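Local coordinates for actinorhodin polyketide putative beta-ketoacyl synthase 2 (PDB 1TQY), which forms a heterodimer, as the chain length factor, with the actinorhodin ketosynthase and probably helps set the length of the polyketide chain built for this antibiotic, at residues S210-S214 with A231-P235; A222-F226 with A304-G308. One frame throughout, in Å; residues are numbered along the deposited sequence.

Interaction 1 of 2, residues S210-S214 with A231-P235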
ATOM      1  N   SER B 210      17.325   1.917  11.472  1.00 20.66           N
ATOM      2  CA  SER B 210      16.287   2.833  11.946  1.00 21.10           C
ATOM      3  C   SER B 210      16.895   3.764  12.971  1.00 22.77           C
ATOM      4  O   SER B 210      16.480   4.912  13.117  1.00 22.30           O
ATOM      5  CB  SER B 210      15.165   2.068  12.631  1.00 22.98           C
ATOM      6  OG  SER B 210      15.642   1.437  13.809  1.00 22.03           O
ATOM      7  N   GLY B 211      17.876   3.241  13.698  1.00 22.74           N
ATOM      8  CA  GLY B 211      18.532   4.008  14.738  1.00 22.20           C
ATOM      9  C   GLY B 211      17.690   3.955  15.996  1.00 22.93           C
ATOM     10  O   GLY B 211      17.981   4.635  16.972  1.00 25.40           O
ATOM     11  N   ARG B 212      16.661   3.116  15.994  1.00 20.55           N
ATOM     12  CA  ARG B 212      15.775   3.037  17.155  1.00 22.45           C
ATOM     13  C   ARG B 212      15.627   1.672  17.811  1.00 22.15           C
ATOM     14  O   ARG B 212      14.783   1.473  18.688  1.00 21.70           O
ATOM     15  CB  ARG B 212      14.399   3.577  16.755  1.00 23.16           C
ATOM     16  CG  ARG B 212      14.397   5.087  16.504  1.00 25.27           C
ATOM     17  CD  ARG B 212      13.108   5.579  15.846  1.00 28.44           C
ATOM     18  NE  ARG B 212      13.104   7.041  15.656  1.00 32.23           N
ATOM     19  CZ  ARG B 212      12.163   7.713  14.991  1.00 33.99           C
ATOM     20  NH1 ARG B 212      11.137   7.069  14.445  1.00 31.51           N
ATOM     21  NH2 ARG B 212      12.252   9.026  14.870  1.00 35.27           N
ATOM     22  N   ILE B 213      16.469   0.735  17.408  1.00 23.78           N
ATOM     23  CA  ILE B 213      16.393  -0.610  17.952  1.00 24.48           C
ATOM     24  C   ILE B 213      17.245  -0.819  19.201  1.00 24.40           C
ATOM     25  O   ILE B 213      18.414  -0.446  19.237  1.00 23.72           O
ATOM     26  CB  ILE B 213      16.755  -1.600  16.854  1.00 26.92           C
ATOM     27  CG1 ILE B 213      15.650  -1.524  15.790  1.00 29.82           C
ATOM     28  CG2 ILE B 213      16.881  -3.007  17.395  1.00 24.28           C
ATOM     29  CD1 ILE B 213      15.747  -2.566  14.743  1.00 36.24           C
ATOM     30  N   SER B 214      16.639  -1.399  20.233  1.00 23.62           N
ATOM     31  CA  SER B 214      17.342  -1.650  21.479  1.00 23.28           C
ATOM     32  C   SER B 214      18.514  -2.596  21.312  1.00 24.04           C
ATOM     33  O   SER B 214      18.417  -3.609  20.614  1.00 22.98           O
ATOM     34  CB  SER B 214      16.394  -2.228  22.530  1.00 23.55           C
ATOM     35  OG  SER B 214      17.132  -2.688  23.647  1.00 26.67           O
ATOM     36  N   ALA B 231      15.287   2.539  25.901  1.00 23.69           N
ATOM     37  CA  ALA B 231      16.472   2.655  25.071  1.00 23.89           C
ATOM     38  C   ALA B 231      16.288   2.028  23.692  1.00 23.70           C
ATOM     39  O   ALA B 231      17.221   1.454  23.139  1.00 24.48           O
ATOM     40  CB  ALA B 231      17.669   2.021  25.781  1.00 23.41           C
ATOM     41  N   GLY B 232      15.087   2.151  23.136  1.00 23.51           N
ATOM     42  CA  GLY B 232      14.829   1.591  21.823  1.00 23.53           C
ATOM     43  C   GLY B 232      13.785   0.496  21.872  1.00 23.72           C
ATOM     44  O   GLY B 232      13.517  -0.058  22.936  1.00 24.63           O
ATOM     45  N   TYR B 233      13.188   0.173  20.729  1.00 23.47           N
ATOM     46  CA  TYR B 233      12.179  -0.868  20.706  1.00 22.22           C
ATOM     47  C   TYR B 233      12.804  -2.178  20.258  1.00 23.20           C
ATOM     48  O   TYR B 233      13.884  -2.191  19.661  1.00 22.59           O
ATOM     49  CB  TYR B 233      11.024  -0.478  19.767  1.00 22.81           C
ATOM     50  CG  TYR B 233      11.336  -0.559  18.286  1.00 23.31           C
ATOM     51  CD1 TYR B 233      11.136  -1.746  17.572  1.00 21.99           C
ATOM     52  CD2 TYR B 233      11.815   0.559  17.595  1.00 22.12           C
ATOM     53  CE1 TYR B 233      11.401  -1.812  16.202  1.00 22.45           C
ATOM     54  CE2 TYR B 233      12.086   0.503  16.230  1.00 21.68           C
ATOM     55  CZ  TYR B 233      11.875  -0.686  15.536  1.00 21.45           C
ATOM     56  OH  TYR B 233      12.120  -0.736  14.184  1.00 22.35           O
ATOM     57  N   VAL B 234      12.138  -3.281  20.583  1.00 21.69           N
ATOM     58  CA  VAL B 234      12.596  -4.601  20.169  1.00 21.92           C
ATOM     59  C   VAL B 234      11.701  -5.011  18.992  1.00 21.71           C
ATOM     60  O   VAL B 234      10.481  -4.947  19.099  1.00 22.73           O
ATOM     61  CB  VAL B 234      12.450  -5.643  21.317  1.00 21.78           C
ATOM     62  CG1 VAL B 234      12.735  -7.045  20.777  1.00 19.82           C
ATOM     63  CG2 VAL B 234      13.455  -5.324  22.448  1.00 22.37           C
ATOM     64  N   PRO B 235      12.293  -5.398  17.849  1.00 22.42           N
ATOM     65  CA  PRO B 235      11.518  -5.815  16.667  1.00 22.71           C
ATOM     66  C   PRO B 235      10.827  -7.148  16.963  1.00 22.44           C
ATOM     67  O   PRO B 235      11.278  -7.913  17.817  1.00 23.63           O
ATOM     68  CB  PRO B 235      12.584  -6.015  15.593  1.00 21.76           C
ATOM     69  CG  PRO B 235      13.759  -5.244  16.092  1.00 25.50           C
ATOM     70  CD  PRO B 235      13.736  -5.431  17.567  1.00 22.11           C
TER

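Interaction 2 of 2, residues A222-F226 with A304-G308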
ATOM      1  N   ALA B 222      14.382  -4.727  27.727  1.00 27.79           N
ATOM      2  CA  ALA B 222      14.899  -4.178  26.482  1.00 28.17           C
ATOM      3  C   ALA B 222      13.900  -3.250  25.805  1.00 27.67           C
ATOM      4  O   ALA B 222      14.274  -2.241  25.205  1.00 29.12           O
ATOM      5  CB  ALA B 222      15.283  -5.314  25.536  1.00 28.25           C
ATOM      6  N   TYR B 223      12.628  -3.604  25.894  1.00 25.91           N
ATOM      7  CA  TYR B 223      11.589  -2.797  25.283  1.00 26.76           C
ATOM      8  C   TYR B 223      10.765  -2.237  26.424  1.00 25.61           C
ATOM      9  O   TYR B 223       9.871  -2.893  26.951  1.00 23.52           O
ATOM     10  CB  TYR B 223      10.753  -3.665  24.337  1.00 25.76           C
ATOM     11  CG  TYR B 223       9.671  -2.929  23.586  1.00 27.89           C
ATOM     12  CD1 TYR B 223       9.774  -1.561  23.311  1.00 26.21           C
ATOM     13  CD2 TYR B 223       8.550  -3.611  23.123  1.00 27.85           C
ATOM     14  CE1 TYR B 223       8.780  -0.898  22.597  1.00 25.96           C
ATOM     15  CE2 TYR B 223       7.559  -2.960  22.410  1.00 27.98           C
ATOM     16  CZ  TYR B 223       7.678  -1.604  22.149  1.00 27.65           C
ATOM     17  OH  TYR B 223       6.693  -0.965  21.434  1.00 28.37           O
ATOM     18  N   LEU B 224      11.085  -1.001  26.795  1.00 25.49           N
ATOM     19  CA  LEU B 224      10.442  -0.347  27.922  1.00 25.99           C
ATOM     20  C   LEU B 224       9.790   0.991  27.595  1.00 24.99           C
ATOM     21  O   LEU B 224      10.260   2.041  28.022  1.00 25.05           O
ATOM     22  CB  LEU B 224      11.491  -0.170  29.029  1.00 27.48           C
ATOM     23  CG  LEU B 224      12.232  -1.452  29.441  1.00 28.05           C
ATOM     24  CD1 LEU B 224      13.366  -1.114  30.406  1.00 28.42           C
ATOM     25  CD2 LEU B 224      11.253  -2.417  30.084  1.00 28.18           C
ATOM     26  N   PRO B 225       8.689   0.972  26.833  1.00 25.12           N
ATOM     27  CA  PRO B 225       8.036   2.244  26.503  1.00 25.35           C
ATOM     28  C   PRO B 225       7.527   2.996  27.739  1.00 24.26           C
ATOM     29  O   PRO B 225       6.874   2.417  28.606  1.00 22.58           O
ATOM     30  CB  PRO B 225       6.903   1.817  25.564  1.00 25.15           C
ATOM     31  CG  PRO B 225       6.556   0.441  26.055  1.00 27.19           C
ATOM     32  CD  PRO B 225       7.940  -0.165  26.271  1.00 23.57           C
ATOM     33  N   PHE B 226       7.852   4.283  27.805  1.00 24.21           N
ATOM     34  CA  PHE B 226       7.452   5.163  28.904  1.00 25.48           C
ATOM     35  C   PHE B 226       8.263   4.976  30.190  1.00 26.06           C
ATOM     36  O   PHE B 226       8.003   5.641  31.191  1.00 26.07           O
ATOM     37  CB  PHE B 226       5.947   5.024  29.202  1.00 24.49           C
ATOM     38  CG  PHE B 226       5.056   5.417  28.044  1.00 24.83           C
ATOM     39  CD1 PHE B 226       4.159   4.509  27.499  1.00 25.38           C
ATOM     40  CD2 PHE B 226       5.151   6.684  27.473  1.00 23.45           C
ATOM     41  CE1 PHE B 226       3.357   4.857  26.407  1.00 25.46           C
ATOM     42  CE2 PHE B 226       4.357   7.043  26.382  1.00 25.02           C
ATOM     43  CZ  PHE B 226       3.466   6.127  25.845  1.00 24.79           C
ATOM     44  N   ALA B 304      -1.622   2.879  23.930  1.00 22.09           N
ATOM     45  CA  ALA B 304      -0.607   3.748  23.343  1.00 23.26           C
ATOM     46  C   ALA B 304       0.307   3.077  22.328  1.00 23.58           C
ATOM     47  O   ALA B 304       0.536   1.868  22.383  1.00 23.33           O
ATOM     48  CB  ALA B 304       0.230   4.358  24.466  1.00 22.32           C
ATOM     49  N   ASP B 305       0.839   3.875  21.409  1.00 23.32           N
ATOM     50  CA  ASP B 305       1.741   3.353  20.399  1.00 24.20           C
ATOM     51  C   ASP B 305       2.953   2.715  21.101  1.00 24.14           C
ATOM     52  O   ASP B 305       3.443   1.668  20.674  1.00 25.83           O
ATOM     53  CB  ASP B 305       2.167   4.490  19.455  1.00 25.63           C
ATOM     54  CG  ASP B 305       3.229   4.064  18.453  1.00 27.19           C
ATOM     55  OD1 ASP B 305       2.949   3.204  17.585  1.00 26.29           O
ATOM     56  OD2 ASP B 305       4.344   4.607  18.542  1.00 28.96           O
ATOM     57  N   GLY B 306       3.419   3.332  22.187  1.00 23.59           N
ATOM     58  CA  GLY B 306       4.542   2.782  22.935  1.00 22.16           C
ATOM     59  C   GLY B 306       5.820   2.644  22.140  1.00 23.39           C
ATOM     60  O   GLY B 306       6.331   1.536  21.943  1.00 23.70           O
ATOM     61  N   ALA B 307       6.357   3.775  21.697  1.00 22.70           N
ATOM     62  CA  ALA B 307       7.578   3.785  20.890  1.00 23.75           C
ATOM     63  C   ALA B 307       8.812   3.169  21.547  1.00 24.74           C
ATOM     64  O   ALA B 307       9.647   2.575  20.863  1.00 25.99           O
ATOM     65  CB  ALA B 307       7.887   5.211  20.455  1.00 23.33           C
ATOM     66  N   GLY B 308       8.940   3.315  22.865  1.00 23.40           N
ATOM     67  CA  GLY B 308      10.099   2.753  23.536  1.00 24.35           C
ATOM     68  C   GLY B 308      11.347   3.595  23.329  1.00 24.26           C
ATOM     69  O   GLY B 308      12.429   3.249  23.806  1.00 24.50           O
TER

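Interaction 1 of 2, residues S210-S214 with A231-P235
The backbones of 210-214 and 231-235 run in end-to-end directions 110° apart. They meet in a single beta bridge between Ile213 and Tyr233. Tyr233 N donates to Arg212 O at 2.9 Å, and Tyr233 O accepts from Ser214 N at 2.9 Å. Tyr233 thus spans Ile213 with both backbone polar atoms, the pattern of a parallel bridge. Gly232 lies so close to 210-214 that a CB there would clash with Ser214 N and Arg212 O. Both segments belong to the long loop between helix 201-208 and strand 238-246, in the N-terminal half of this thiolase-like ketosynthase fold. Ser210 OG, which also hydrogen-bonds to Gln207 O of the helix, accepts from Arg212 N at 2.9 Å, forming an ST turn around Gly211, whose phi is positive. The Ile213 side chain then packs on 231-235. Its CG1 makes a CH-pi contact over one face of the Tyr233 ring, 4.3 Å from the ring centroid. Ile213 CD1 touches Pro235 CG at 3.6 Å, and Pro235 also packs on Trp204 and Gln207 of the helix. Tyr233 OH hydrogen-bonds to Tyr342 OH, and the Tyr233 side chain touches an aromatic side chain of the neighbouring synthase 1 subunit.

Interaction 2 of 2, residues A222-F226 with A304-G308
Ala304 directly follows strand 301-303, and its CB points toward 222-226. Ala304 CB meets the edge of the Phe226 ring, 3.7 Å from Phe226 CE1. The Asp305 carboxylate forms a salt bridge with Arg340. Gly306 makes the one hydrogen bond between the segments: its O accepts from Tyr223 OH at 2.6 Å. The CA of Gly306 lies 3.7 Å from Pro225 CB, where a side chain on residue 306 would be tight. Phi is positive here, which also favours glycine. The segment is the strand-to-helix connection of the C-terminal half of the thiolase-like fold, while 222-226 comes from the N-terminal half. The contact therefore joins the two halves in the buried interior. Ala307 points its CB away from 222-226 and packs on Leu312 and Asp313 of helix 310-324. Gly308 comes closest to the other backbone, its CA 3.6 Å from Pro225 CA. A CB on it would clash with Tyr223 CE1, and again phi is positive. The Tyr223 ring turns its edge to the segment, so the hydroxyl reaches Gly306 while CE1 lies 4.0 Å from Gly308 CA. The carboxylate of Asp313 accepts hydrogen bonds from both Gly308 N and Phe226 N.

From the N terminus, the chain leaves helix 201-208 and passes 210-214, then 222-226, then 231-235. Interaction 1 closes a loop of 16 intervening residues, which has no helix or strand. Interaction 2 starts within that loop and closes a larger one of 77 intervening residues, which includes strands 238-246 and 260-269 and helix 281-292 and ends after strand 301-303. The two contacts therefore cross. They also touch: Gly232 N lies 3.0 Å from Gly308 O, a probable hydrogen bond, and Val234 CG2 packs on Ala222 CB at 3.6 Å. Interaction 1 folds the N-terminal-half loop on itself; interaction 2 joins it to the segment leading into helix 310-324.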